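Local atomic coordinates of beta-glucosidase (Chaetomella raphigera, PDB entry 6JXG), a protein that probably hydrolyses terminal, non-reducing beta-D-glucosyl residues with release of beta-D-glucose, a step in cellulose degradation. Residues 351-356 / 423-428; 355-360 / 374-379; 434-439 / 465-470; 457-462 / 485-490; 476-481 / 500-505. One frame throughout, in Å; residues are numbered along the deposited sequence.

Overall arrangement
All five contacts lie in the family 3 C-terminal domain, around one mostly parallel sheet. Leaving strand 351-355, the chain first closes contact 2, a short loop beyond the strand end that contains the Cys369-Cys374 disulfide. Contact 1 starts from the same residues, Ile355 and Gly356 being shared, and closes a longer loop when helix 419-427 returns along the strand. Contact 3 then opens on strand 431-438 and closes on helix 463-471. Contact 4 crosses it, joining the loops before helices 463-471 and 490-493, and also crosses contact 5, which pairs strands 477-483 and 498-503. Backbone hydrogen bonds join strand 431-438 to strands 351-355 and 477-483, placing the strands of contacts 1, 3 and 5 in one sheet.

Contact 1 (351-356 / 423-428); sequences SLAIIG and ASAAAA
Strand 351-355 and helix 423-427 run nearly antiparallel, their axes 166° apart and approaching to 7.8 Å. That is a short spacing, and the side chains explain it: the helix presents alanines, and the CA atoms of Ala353 and Ala426 stand 5.7 Å apart. Ala353 points its CB toward the helix, where the methyl meets backbone atoms. It reaches the carbonyl oxygen of Ala425 at 3.4 Å (CB to O), the same oxygen that accepts the backbone N-H of Ala428. It also lies 4.3 Å from the CB of Ala425, so one methyl meets both the backbone and the side chain of that residue. The helix belongs to a crossover in the alpha/beta sandwich of the domain: it joins strand 410-414 to the parallel strand 431-438 and passes over strand 351-355, which lies between them in the sheet. Two residues on, Ile355 makes the longer reach. Its CG1 is anti to the carbonyl carbon (chi1 -57°) and passes alongside Ala425, 4.4 Å from CG1 to that residue's CB. The terminal CD1 goes on to Ala426, ending 4.3 Å from its CB. Helix 463-471 flanks this pair, Val470 touching both Ile355 and Ala426. On the other face of the strand Leu352 and Ile354 point away from the helix, and at its start Ser351 OG is hydrogen-bonded to Glu430 N.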
# COMPACT_ATOMS: atom_id res chain seq x y z
N SER A 351 -12.69 -18.61 -31.60
CA SER A 351 -12.05 -19.53 -30.67
C SER A 351 -10.99 -18.80 -29.87
O SER A 351 -10.42 -17.82 -30.38
CB SER A 351 -11.42 -20.66 -31.46
OG SER A 351 -10.50 -20.12 -32.35
N LEU A 352 -10.70 -19.30 -28.66
CA LEU A 352 -9.80 -18.64 -27.71
C LEU A 352 -9.08 -19.69 -26.92
O LEU A 352 -9.73 -20.53 -26.33
CB LEU A 352 -10.68 -17.84 -26.77
CG LEU A 352 -10.38 -16.44 -26.28
CD1 LEU A 352 -9.71 -15.51 -27.27
CD2 LEU A 352 -11.71 -15.86 -25.79
N ALA A 353 -7.77 -19.74 -26.99
CA ALA A 353 -6.99 -20.61 -26.13
C ALA A 353 -6.73 -19.91 -24.78
O ALA A 353 -6.49 -18.67 -24.75
CB ALA A 353 -5.65 -20.99 -26.82
N ILE A 354 -6.79 -20.67 -23.68
CA ILE A 354 -6.62 -20.13 -22.29
C ILE A 354 -5.46 -20.91 -21.67
O ILE A 354 -5.54 -22.15 -21.50
CB ILE A 354 -7.94 -20.20 -21.49
CG1 ILE A 354 -9.04 -19.44 -22.21
CG2 ILE A 354 -7.76 -19.75 -20.02
CD1 ILE A 354 -8.97 -17.92 -22.28
N ILE A 355 -4.33 -20.20 -21.45
CA ILE A 355 -3.07 -20.86 -21.18
C ILE A 355 -2.43 -20.35 -19.88
O ILE A 355 -2.30 -19.17 -19.68
CB ILE A 355 -2.08 -20.67 -22.38
CG1 ILE A 355 -2.71 -21.19 -23.65
CG2 ILE A 355 -0.72 -21.30 -22.12
CD1 ILE A 355 -2.13 -20.59 -24.90
N GLY A 356 -1.94 -21.27 -19.05
CA GLY A 356 -1.27 -20.92 -17.83
C GLY A 356 -2.07 -21.31 -16.64
O GLY A 356 -3.27 -21.15 -16.63
N ALA A 423 1.93 -24.33 -26.64
CA ALA A 423 2.07 -24.10 -28.11
C ALA A 423 1.00 -24.89 -28.84
O ALA A 423 0.39 -24.43 -29.84
CB ALA A 423 3.46 -24.49 -28.59
N SER A 424 0.71 -26.06 -28.28
CA SER A 424 -0.30 -26.89 -28.84
C SER A 424 -1.65 -26.23 -28.80
O SER A 424 -2.36 -26.18 -29.82
CB SER A 424 -0.33 -28.25 -28.14
OG SER A 424 -1.30 -29.02 -28.80
N ALA A 425 -2.06 -25.69 -27.64
CA ALA A 425 -3.36 -25.04 -27.58
C ALA A 425 -3.40 -23.76 -28.38
O ALA A 425 -4.45 -23.45 -28.92
CB ALA A 425 -3.73 -24.73 -26.11
N ALA A 426 -2.29 -22.99 -28.41
CA ALA A 426 -2.24 -21.71 -29.17
C ALA A 426 -2.55 -21.92 -30.70
O ALA A 426 -3.26 -21.15 -31.36
CB ALA A 426 -0.87 -21.10 -28.99
N ALA A 427 -2.07 -23.04 -31.22
CA ALA A 427 -2.17 -23.35 -32.66
C ALA A 427 -3.58 -23.68 -33.01
O ALA A 427 -3.99 -23.55 -34.17
CB ALA A 427 -1.27 -24.49 -32.98
N ALA A 428 -4.38 -24.03 -32.00
CA ALA A 428 -5.69 -24.52 -32.27
C ALA A 428 -6.73 -23.46 -32.08
O ALA A 428 -7.89 -23.79 -32.13
CB ALA A 428 -6.00 -25.78 -31.42

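Contact 2 (355-360 / 374-379); sequences IGQDAI and CDTGHL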
# COMPACT_ATOMS: atom_id res chain seq x y z
N ILE A 355 -4.33 -20.20 -21.45
CA ILE A 355 -3.07 -20.86 -21.18
C ILE A 355 -2.43 -20.35 -19.88
O ILE A 355 -2.30 -19.17 -19.68
CB ILE A 355 -2.08 -20.67 -22.38
CG1 ILE A 355 -2.71 -21.19 -23.65
CG2 ILE A 355 -0.72 -21.30 -22.12
CD1 ILE A 355 -2.13 -20.59 -24.90
N GLY A 356 -1.94 -21.27 -19.05
CA GLY A 356 -1.27 -20.92 -17.83
C GLY A 356 -2.07 -21.31 -16.64
O GLY A 356 -3.27 -21.15 -16.63
N GLN A 357 -1.39 -21.75 -15.59
CA GLN A 357 -2.07 -22.15 -14.37
C GLN A 357 -2.66 -20.95 -13.68
O GLN A 357 -3.54 -21.13 -12.89
CB GLN A 357 -1.13 -22.89 -13.40
CG GLN A 357 0.03 -22.13 -12.87
CD GLN A 357 0.65 -22.81 -11.69
OE1 GLN A 357 -0.08 -23.34 -10.80
NE2 GLN A 357 1.95 -22.87 -11.68
N ASP A 358 -2.14 -19.75 -13.95
CA ASP A 358 -2.72 -18.50 -13.42
C ASP A 358 -4.17 -18.26 -13.90
O ASP A 358 -4.83 -17.39 -13.37
CB ASP A 358 -1.74 -17.31 -13.74
CG ASP A 358 -2.27 -15.93 -13.25
OD1 ASP A 358 -2.45 -15.81 -12.03
OD2 ASP A 358 -2.39 -14.97 -14.06
N ALA A 359 -4.70 -19.02 -14.85
CA ALA A 359 -6.02 -18.82 -15.34
C ALA A 359 -7.11 -19.42 -14.46
O ALA A 359 -8.29 -19.04 -14.62
CB ALA A 359 -6.20 -19.42 -16.73
N ILE A 360 -6.71 -20.36 -13.60
CA ILE A 360 -7.63 -21.16 -12.78
C ILE A 360 -7.27 -21.12 -11.32
O ILE A 360 -6.13 -20.85 -10.97
CB ILE A 360 -7.64 -22.64 -13.22
CG1 ILE A 360 -6.23 -23.24 -13.10
CG2 ILE A 360 -8.29 -22.72 -14.60
CD1 ILE A 360 -6.18 -24.72 -13.33
N CYS A 374 2.54 -19.77 -1.58
CA CYS A 374 2.90 -20.41 -2.82
C CYS A 374 2.41 -19.53 -3.98
O CYS A 374 1.48 -18.69 -3.79
CB CYS A 374 2.22 -21.81 -2.90
SG CYS A 374 0.43 -21.81 -3.13
N ASP A 375 2.90 -19.82 -5.20
CA ASP A 375 2.39 -19.16 -6.42
C ASP A 375 1.86 -20.25 -7.34
O ASP A 375 2.49 -20.60 -8.34
CB ASP A 375 3.51 -18.36 -7.08
CG ASP A 375 3.06 -17.61 -8.34
OD1 ASP A 375 1.87 -17.39 -8.51
OD2 ASP A 375 3.92 -17.29 -9.20
N THR A 376 0.74 -20.82 -6.96
CA THR A 376 0.15 -21.99 -7.62
C THR A 376 -1.27 -21.61 -7.94
O THR A 376 -2.00 -21.07 -7.09
CB THR A 376 0.17 -23.21 -6.69
OG1 THR A 376 1.52 -23.50 -6.40
CG2 THR A 376 -0.41 -24.42 -7.40
N GLY A 377 -1.71 -21.89 -9.16
CA GLY A 377 -2.94 -21.32 -9.63
C GLY A 377 -2.98 -19.77 -9.64
O GLY A 377 -1.95 -19.10 -9.54
N HIS A 378 -4.19 -19.23 -9.80
CA HIS A 378 -4.43 -17.81 -9.88
C HIS A 378 -3.89 -17.04 -8.70
O HIS A 378 -4.14 -17.40 -7.58
CB HIS A 378 -5.89 -17.51 -10.04
CG HIS A 378 -6.11 -16.10 -10.43
ND1 HIS A 378 -5.43 -15.52 -11.48
CD2 HIS A 378 -6.88 -15.14 -9.88
CE1 HIS A 378 -5.81 -14.25 -11.57
NE2 HIS A 378 -6.67 -13.99 -10.61
N LEU A 379 -3.09 -16.03 -9.00
CA LEU A 379 -2.42 -15.27 -7.99
C LEU A 379 -3.22 -13.99 -7.68
O LEU A 379 -3.36 -13.14 -8.60
CB LEU A 379 -1.00 -14.89 -8.43
CG LEU A 379 -0.23 -14.01 -7.46
CD1 LEU A 379 0.12 -14.81 -6.20
CD2 LEU A 379 1.04 -13.50 -8.04
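The carboxamide of Gln357 overlaps the Thr376-Gly377 peptide, its OE1 accepting the N-H of Gly377 at 2.7 Å from N to OE1. This pairs a 3-10 turn, residues 357-359 beyond the end of strand 351-355, with an irregular segment further along the same loop of the alpha/beta sandwich; Cys374, at the start of that segment, is disulfide-bonded to Cys369. The bond is straight at hydrogen (170°), yet the donor stands 50° above the carbonyl plane. OE1 also rests 3.6 Å from CG2 of Thr376. Gln357 gets there with CG in the crowded position between backbone N and carbonyl carbon and an extended chain beyond. An alanine here would remove OE1, and the hold of the turn on Gly377 is likely to loosen. Asp358, with CG anti to its N, accepts the backbone N-H of Leu379 at 3.1 Å from N to OD1, nearly along the C-O axis. Its other oxygen, OD2, is hydrogen-bonded to Asn482 ND2. The one bond from backbone to backbone runs from His378 N to Ile360 O, 2.8 Å from N to O and in the carbonyl plane. The imidazole of His378 is held from two sides, NE2 bonding to Ser511 OG. Its ND1 donates to Asp358 O at 2.7 Å, that oxygen lying 26° out of the ring plane, and makes a second, weak bond to Asp358 OD1, with 3.0 Å between ND1 and OD1.

Contact 3 (434-439 / 465-470); sequences VFITAD and ALVQAV
Val434 carries this contact, and its three side-chain carbons divide the helix surface among them, CB and CG2 sharing Val470. CB, aimed at helix 463-471, comes to 4.1 Å from CG2 of Val470. CG1 sits in the crowded position between backbone N and carbonyl carbon (chi1 54°), where it meets CG2 of Val467 at 4.1 Å; those two side chains cross at about a right angle. CG2, anti to the backbone N, meets two residues: CG of Leu466 at 3.9 Å and CG2 of Val470 at 4.0 Å. Three helix residues thus converge on one valine, and Leu466 slides past it in the opposite direction, bringing its CD2 to 4.1 Å from Phe435 O. Ile436, two residues along the strand, adds its branch methyl, CG2 lying 4.0 Å from CG2 of Val467. That single Val467 methyl is therefore shared by Val434 and Ile436, whereas CG1 of Val467 packs against Val479 of the neighbouring strand. The residue between, Phe435, points to the other face of the sheet, where its side chain touches Ile354 and Val480. Strand and helix axes lie 166° apart, closing to 8.9 Å, and every touching side chain is buried and apolar. A helix returning antiparallel over its own strand and leading into the adjacent parallel strand 477-483 is the arrangement of a beta-alpha-beta crossover, here within the alpha/beta sandwich of the family 3 C-terminal domain.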
# COMPACT_ATOMS: atom_id res chain seq x y z
N VAL A 434 -2.60 -15.81 -22.51
CA VAL A 434 -1.66 -16.50 -21.71
C VAL A 434 -1.46 -15.71 -20.38
O VAL A 434 -1.29 -14.50 -20.39
CB VAL A 434 -0.33 -16.76 -22.47
CG1 VAL A 434 0.28 -15.49 -23.04
CG2 VAL A 434 0.69 -17.47 -21.61
N PHE A 435 -1.43 -16.44 -19.28
CA PHE A 435 -1.53 -15.92 -17.92
C PHE A 435 -0.25 -16.27 -17.19
O PHE A 435 0.11 -17.44 -17.03
CB PHE A 435 -2.75 -16.57 -17.21
CG PHE A 435 -4.08 -16.16 -17.77
CD1 PHE A 435 -4.81 -15.13 -17.18
CD2 PHE A 435 -4.58 -16.73 -18.90
CE1 PHE A 435 -6.03 -14.73 -17.71
CE2 PHE A 435 -5.81 -16.33 -19.43
CZ PHE A 435 -6.52 -15.32 -18.84
N ILE A 436 0.46 -15.24 -16.74
CA ILE A 436 1.71 -15.37 -16.07
C ILE A 436 1.71 -14.53 -14.81
O ILE A 436 0.93 -13.56 -14.69
CB ILE A 436 2.93 -15.04 -16.97
CG1 ILE A 436 2.87 -13.60 -17.51
CG2 ILE A 436 2.99 -16.03 -18.10
CD1 ILE A 436 4.15 -13.06 -18.09
N THR A 437 2.65 -14.83 -13.93
CA THR A 437 2.73 -14.21 -12.58
C THR A 437 4.12 -13.84 -12.10
O THR A 437 5.15 -14.24 -12.65
CB THR A 437 2.17 -15.19 -11.51
OG1 THR A 437 2.93 -16.41 -11.56
CG2 THR A 437 0.73 -15.50 -11.77
N ALA A 438 4.15 -13.05 -11.03
CA ALA A 438 5.32 -12.95 -10.20
C ALA A 438 4.87 -12.68 -8.76
O ALA A 438 3.98 -11.88 -8.56
CB ALA A 438 6.29 -11.88 -10.69
N ASP A 439 5.48 -13.37 -7.79
CA ASP A 439 5.01 -13.33 -6.43
C ASP A 439 6.12 -13.00 -5.47
O ASP A 439 7.29 -13.04 -5.79
CB ASP A 439 4.33 -14.71 -6.11
CG ASP A 439 3.40 -14.69 -4.93
OD1 ASP A 439 3.07 -13.60 -4.39
OD2 ASP A 439 2.97 -15.86 -4.55
N ALA A 465 9.19 -17.97 -20.86
CA ALA A 465 9.20 -19.16 -21.73
C ALA A 465 7.81 -19.65 -22.11
O ALA A 465 7.57 -20.02 -23.26
CB ALA A 465 10.09 -20.26 -21.11
N LEU A 466 6.83 -19.56 -21.21
CA LEU A 466 5.46 -19.83 -21.59
C LEU A 466 4.92 -18.92 -22.69
O LEU A 466 4.25 -19.37 -23.67
CB LEU A 466 4.52 -19.77 -20.37
CG LEU A 466 3.11 -20.30 -20.56
CD1 LEU A 466 3.14 -21.76 -20.96
CD2 LEU A 466 2.32 -20.09 -19.25
N VAL A 467 5.09 -17.62 -22.50
CA VAL A 467 4.69 -16.66 -23.51
C VAL A 467 5.40 -16.92 -24.85
O VAL A 467 4.74 -16.94 -25.85
CB VAL A 467 4.91 -15.19 -23.09
CG1 VAL A 467 4.34 -14.25 -24.16
CG2 VAL A 467 4.15 -14.95 -21.80
N GLN A 468 6.71 -17.16 -24.81
CA GLN A 468 7.47 -17.46 -26.04
C GLN A 468 6.89 -18.69 -26.81
O GLN A 468 6.74 -18.64 -28.04
CB GLN A 468 8.90 -17.70 -25.70
CG GLN A 468 9.63 -16.44 -25.40
CD GLN A 468 10.96 -16.65 -24.78
OE1 GLN A 468 11.21 -17.66 -24.14
NE2 GLN A 468 11.86 -15.69 -24.99
N ALA A 469 6.50 -19.73 -26.07
CA ALA A 469 5.82 -20.90 -26.62
C ALA A 469 4.48 -20.56 -27.28
O ALA A 469 4.11 -21.11 -28.35
CB ALA A 469 5.62 -21.96 -25.54
N VAL A 470 3.71 -19.69 -26.65
CA VAL A 470 2.43 -19.36 -27.18
C VAL A 470 2.63 -18.51 -28.45
O VAL A 470 1.92 -18.71 -29.47
CB VAL A 470 1.59 -18.62 -26.12
CG1 VAL A 470 0.28 -18.11 -26.69
CG2 VAL A 470 1.27 -19.60 -24.98

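Contact 4 (457-462 / 485-490); sequences LAPWNN and GPLILE
Two irregular loops meet here most closely at Leu457 and Leu487, 4.7 Å from CA to CA, and one backbone bond joins them: Ile488 N donates to Leu457 O at 2.8 Å. The bond is nearly straight (165° at hydrogen), and the donor lies in the carbonyl plane. The same oxygen is closely wrapped by Leu487, whose CA approaches Leu457 O at 3.2 Å in a CA-H...O contact. Leu487 has CG anti to its carbonyl carbon (chi1 -65°), which carries CD2 over the Leu457-Ala458 peptide, 3.3 Å from Leu457 O to CD2. Its CD1 lies 4.4 Å from the ring CG of Pro459. Leu457 answers in the other direction: CB packs beside CG1 of Ile488 at 3.9 Å, while CD2 ends 3.5 Å from Pro486 O, an oxygen that also accepts a hydrogen bond from Arg454 NH1. Behind the contact Leu487 rests on Ala438 and Ile481, near the C-terminal ends of strands 431-438 and 477-483, neighbouring parallel strands in the alpha/beta sandwich of the family 3 C-terminal domain. The loops lead on to helices 463-471 and 490-493. One directional bond in a mostly apolar surround suggests that the bond to Leu457 O sets the alignment of the two loops, with the hydrocarbon branches packed around it.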
# COMPACT_ATOMS: atom_id res chain seq x y z
N LEU A 457 13.73 -9.81 -11.40
CA LEU A 457 12.54 -9.11 -11.95
C LEU A 457 11.98 -9.84 -13.21
O LEU A 457 11.36 -9.25 -14.13
CB LEU A 457 12.89 -7.65 -12.23
CG LEU A 457 13.24 -6.78 -11.01
CD1 LEU A 457 13.57 -5.39 -11.52
CD2 LEU A 457 12.15 -6.68 -9.93
N ALA A 458 12.19 -11.15 -13.23
CA ALA A 458 11.69 -12.04 -14.27
C ALA A 458 10.37 -12.67 -13.85
O ALA A 458 10.20 -13.00 -12.67
CB ALA A 458 12.74 -13.12 -14.51
N PRO A 459 9.47 -12.94 -14.81
CA PRO A 459 8.28 -13.72 -14.44
C PRO A 459 8.57 -15.06 -13.73
O PRO A 459 9.57 -15.72 -14.01
CB PRO A 459 7.58 -13.93 -15.79
CG PRO A 459 7.96 -12.76 -16.60
CD PRO A 459 9.41 -12.54 -16.23
N TRP A 460 7.73 -15.40 -12.74
CA TRP A 460 7.85 -16.64 -12.01
C TRP A 460 7.36 -17.79 -12.88
O TRP A 460 6.68 -17.59 -13.91
CB TRP A 460 6.97 -16.50 -10.72
CG TRP A 460 7.68 -15.84 -9.59
CD1 TRP A 460 8.52 -14.75 -9.65
CD2 TRP A 460 7.73 -16.31 -8.24
NE1 TRP A 460 9.05 -14.49 -8.43
CE2 TRP A 460 8.60 -15.43 -7.53
CE3 TRP A 460 7.16 -17.41 -7.57
CZ2 TRP A 460 8.89 -15.61 -6.17
CZ3 TRP A 460 7.46 -17.58 -6.21
CH2 TRP A 460 8.29 -16.67 -5.54
N ASN A 461 7.55 -19.02 -12.43
CA ASN A 461 6.94 -20.16 -13.12
C ASN A 461 7.30 -20.24 -14.64
O ASN A 461 6.50 -20.64 -15.40
CB ASN A 461 5.43 -20.22 -12.90
CG ASN A 461 5.07 -20.47 -11.44
OD1 ASN A 461 5.89 -20.96 -10.70
ND2 ASN A 461 3.88 -20.15 -11.05
N ASN A 462 8.51 -19.83 -15.01
CA ASN A 462 8.93 -19.88 -16.40
C ASN A 462 7.96 -19.11 -17.29
O ASN A 462 7.70 -19.50 -18.41
CB ASN A 462 9.06 -21.34 -16.84
CG ASN A 462 10.11 -22.08 -16.04
OD1 ASN A 462 11.22 -21.61 -15.94
ND2 ASN A 462 9.76 -23.18 -15.43
N GLY A 485 4.77 -6.74 -8.47
CA GLY A 485 5.60 -5.60 -8.71
C GLY A 485 6.22 -5.60 -10.07
O GLY A 485 5.96 -6.51 -10.83
N PRO A 486 7.08 -4.62 -10.35
CA PRO A 486 7.73 -4.50 -11.65
C PRO A 486 8.36 -5.80 -12.11
O PRO A 486 8.92 -6.60 -11.31
CB PRO A 486 8.85 -3.47 -11.38
CG PRO A 486 8.46 -2.74 -10.16
CD PRO A 486 7.57 -3.62 -9.38
N LEU A 487 8.28 -6.00 -13.41
CA LEU A 487 8.95 -7.07 -14.09
C LEU A 487 9.62 -6.45 -15.36
O LEU A 487 9.12 -5.51 -15.94
CB LEU A 487 7.99 -8.17 -14.51
CG LEU A 487 7.29 -8.94 -13.43
CD1 LEU A 487 6.19 -9.78 -13.97
CD2 LEU A 487 8.40 -9.80 -12.80
N ILE A 488 10.69 -7.09 -15.82
CA ILE A 488 11.31 -6.71 -17.08
C ILE A 488 10.56 -7.53 -18.14
O ILE A 488 10.50 -8.75 -18.08
CB ILE A 488 12.83 -7.03 -17.06
CG1 ILE A 488 13.52 -6.40 -15.85
CG2 ILE A 488 13.49 -6.68 -18.40
CD1 ILE A 488 13.48 -4.87 -15.78
N LEU A 489 10.01 -6.83 -19.11
CA LEU A 489 9.13 -7.40 -20.08
C LEU A 489 9.77 -7.43 -21.49
O LEU A 489 9.09 -7.83 -22.43
CB LEU A 489 7.84 -6.63 -20.13
CG LEU A 489 7.06 -6.54 -18.82
CD1 LEU A 489 5.74 -5.79 -19.00
CD2 LEU A 489 6.79 -7.95 -18.37
N GLU A 490 11.05 -7.07 -21.59
CA GLU A 490 11.72 -6.95 -22.88
C GLU A 490 11.62 -8.26 -23.70
O GLU A 490 11.33 -8.22 -24.87
CB GLU A 490 13.19 -6.58 -22.71
CG GLU A 490 13.41 -5.23 -22.05
CD GLU A 490 12.72 -4.10 -22.79
OE1 GLU A 490 11.72 -3.54 -22.30
OE2 GLU A 490 13.15 -3.80 -23.90

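Contact 5 (476-481 / 500-505); sequences NVIVVI and AIVWAG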
# COMPACT_ATOMS: atom_id res chain seq x y z
N ASN A 476 -1.84 -14.09 -32.69
CA ASN A 476 -2.63 -13.11 -31.90
C ASN A 476 -2.61 -13.53 -30.45
O ASN A 476 -3.46 -14.32 -30.03
CB ASN A 476 -4.08 -12.98 -32.35
CG ASN A 476 -4.20 -12.36 -33.73
OD1 ASN A 476 -4.00 -11.16 -33.91
ND2 ASN A 476 -4.43 -13.20 -34.71
N VAL A 477 -1.68 -12.94 -29.71
CA VAL A 477 -1.51 -13.29 -28.33
C VAL A 477 -1.81 -12.14 -27.42
O VAL A 477 -1.22 -11.06 -27.55
CB VAL A 477 -0.06 -13.73 -28.08
CG1 VAL A 477 0.13 -14.16 -26.61
CG2 VAL A 477 0.33 -14.88 -29.05
N ILE A 478 -2.62 -12.40 -26.41
CA ILE A 478 -2.86 -11.39 -25.35
C ILE A 478 -2.16 -11.92 -24.10
O ILE A 478 -2.44 -13.09 -23.69
CB ILE A 478 -4.35 -11.36 -25.02
CG1 ILE A 478 -5.19 -11.14 -26.29
CG2 ILE A 478 -4.66 -10.39 -23.88
CD1 ILE A 478 -4.93 -9.89 -27.06
N VAL A 479 -1.25 -11.17 -23.50
CA VAL A 479 -0.59 -11.56 -22.25
C VAL A 479 -1.27 -10.88 -21.05
O VAL A 479 -1.33 -9.68 -20.98
CB VAL A 479 0.91 -11.21 -22.24
CG1 VAL A 479 1.59 -11.63 -20.95
CG2 VAL A 479 1.61 -11.84 -23.43
N VAL A 480 -1.76 -11.69 -20.13
CA VAL A 480 -2.26 -11.22 -18.79
C VAL A 480 -1.23 -11.50 -17.73
O VAL A 480 -0.87 -12.68 -17.56
CB VAL A 480 -3.59 -11.87 -18.43
CG1 VAL A 480 -4.05 -11.45 -17.04
CG2 VAL A 480 -4.58 -11.49 -19.48
N ILE A 481 -0.83 -10.47 -16.97
CA ILE A 481 0.17 -10.61 -16.00
C ILE A 481 -0.38 -10.26 -14.64
O ILE A 481 -0.85 -9.12 -14.47
CB ILE A 481 1.36 -9.70 -16.29
CG1 ILE A 481 1.95 -9.96 -17.65
CG2 ILE A 481 2.48 -9.90 -15.26
CD1 ILE A 481 3.19 -9.11 -17.94
N ALA A 500 -1.34 -7.58 -27.11
CA ALA A 500 -1.78 -6.79 -25.93
C ALA A 500 -1.18 -7.36 -24.66
O ALA A 500 -0.96 -8.58 -24.54
CB ALA A 500 -3.28 -6.68 -25.86
N ILE A 501 -0.77 -6.46 -23.76
CA ILE A 501 -0.27 -6.86 -22.47
C ILE A 501 -1.14 -6.14 -21.41
O ILE A 501 -1.22 -4.91 -21.38
CB ILE A 501 1.21 -6.50 -22.28
CG1 ILE A 501 2.06 -7.21 -23.33
CG2 ILE A 501 1.70 -6.94 -20.93
CD1 ILE A 501 3.50 -6.80 -23.21
N VAL A 502 -1.80 -6.95 -20.58
CA VAL A 502 -2.64 -6.45 -19.49
C VAL A 502 -1.95 -6.66 -18.16
O VAL A 502 -1.74 -7.79 -17.77
CB VAL A 502 -3.95 -7.22 -19.50
CG1 VAL A 502 -4.83 -6.73 -18.39
CG2 VAL A 502 -4.56 -7.15 -20.93
N TRP A 503 -1.53 -5.58 -17.50
CA TRP A 503 -0.90 -5.63 -16.19
C TRP A 503 -2.05 -5.63 -15.16
O TRP A 503 -2.55 -4.56 -14.73
CB TRP A 503 0.03 -4.44 -16.06
CG TRP A 503 0.88 -4.45 -14.94
CD1 TRP A 503 0.67 -3.77 -13.78
CD2 TRP A 503 2.15 -5.09 -14.83
NE1 TRP A 503 1.70 -4.01 -12.92
CE2 TRP A 503 2.65 -4.80 -13.54
CE3 TRP A 503 2.91 -5.90 -15.66
CZ2 TRP A 503 3.82 -5.30 -13.08
CZ3 TRP A 503 4.09 -6.42 -15.19
CH2 TRP A 503 4.54 -6.12 -13.92
N ALA A 504 -2.45 -6.82 -14.76
CA ALA A 504 -3.71 -6.97 -14.01
C ALA A 504 -3.51 -6.87 -12.51
O ALA A 504 -4.48 -6.76 -11.75
CB ALA A 504 -4.31 -8.32 -14.35
N GLY A 505 -2.24 -6.96 -12.07
CA GLY A 505 -1.87 -6.85 -10.66
C GLY A 505 -2.28 -8.02 -9.80
O GLY A 505 -2.37 -9.14 -10.30
O HOH W 1 0.65 -7.25 -12.85
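Each face of this strand pair has its own pattern of bumps and hollows. The strands are parallel, 13° apart with axes closing to 4.7 Å, and are laced by alternating backbone bonds from Val479 N to Ala500 O, Val502 N to Val479 O and Ile481 N to Val502 O. A fourth, Ala504 N to Ile481 O at 2.8 Å, carries the ladder past the end of strand 500-503. On the face of Ile478 and Val480 the small residues supply the hollows. Ile478 bends at both torsions so that CD1 fills the place beside Ala500, 3.8 Å from its CB, and CG1 of Val480 settles against Ala504 at 4.1 Å from CB. Ile481 is the large bump of the other face. Its CD1 lodges in the angle formed by CG2 of Ile501, 4.0 Å away, and the six-membered part of the Trp503 indole. Its CG2, anti to the backbone N, approaches the same ring obliquely, 3.8 Å from CZ3. An alanine in place of Ile481 would probably strip Ile501 and the indole of this shared filling and loosen the ring's seat. Trp503 is further fixed by NE1, hydrogen-bonded to Tyr531 OH. A water lies 3.1 Å above the indole plane, over its centre, donating to Ile481 O and accepting from Gly505 N, so it bridges the point where the strands part. Ile501 also touches Ile492 and Leu493 of helix 490-493, which connects these neighbouring strands; the whole is a beta-alpha-beta unit of the domain's alpha/beta sandwich.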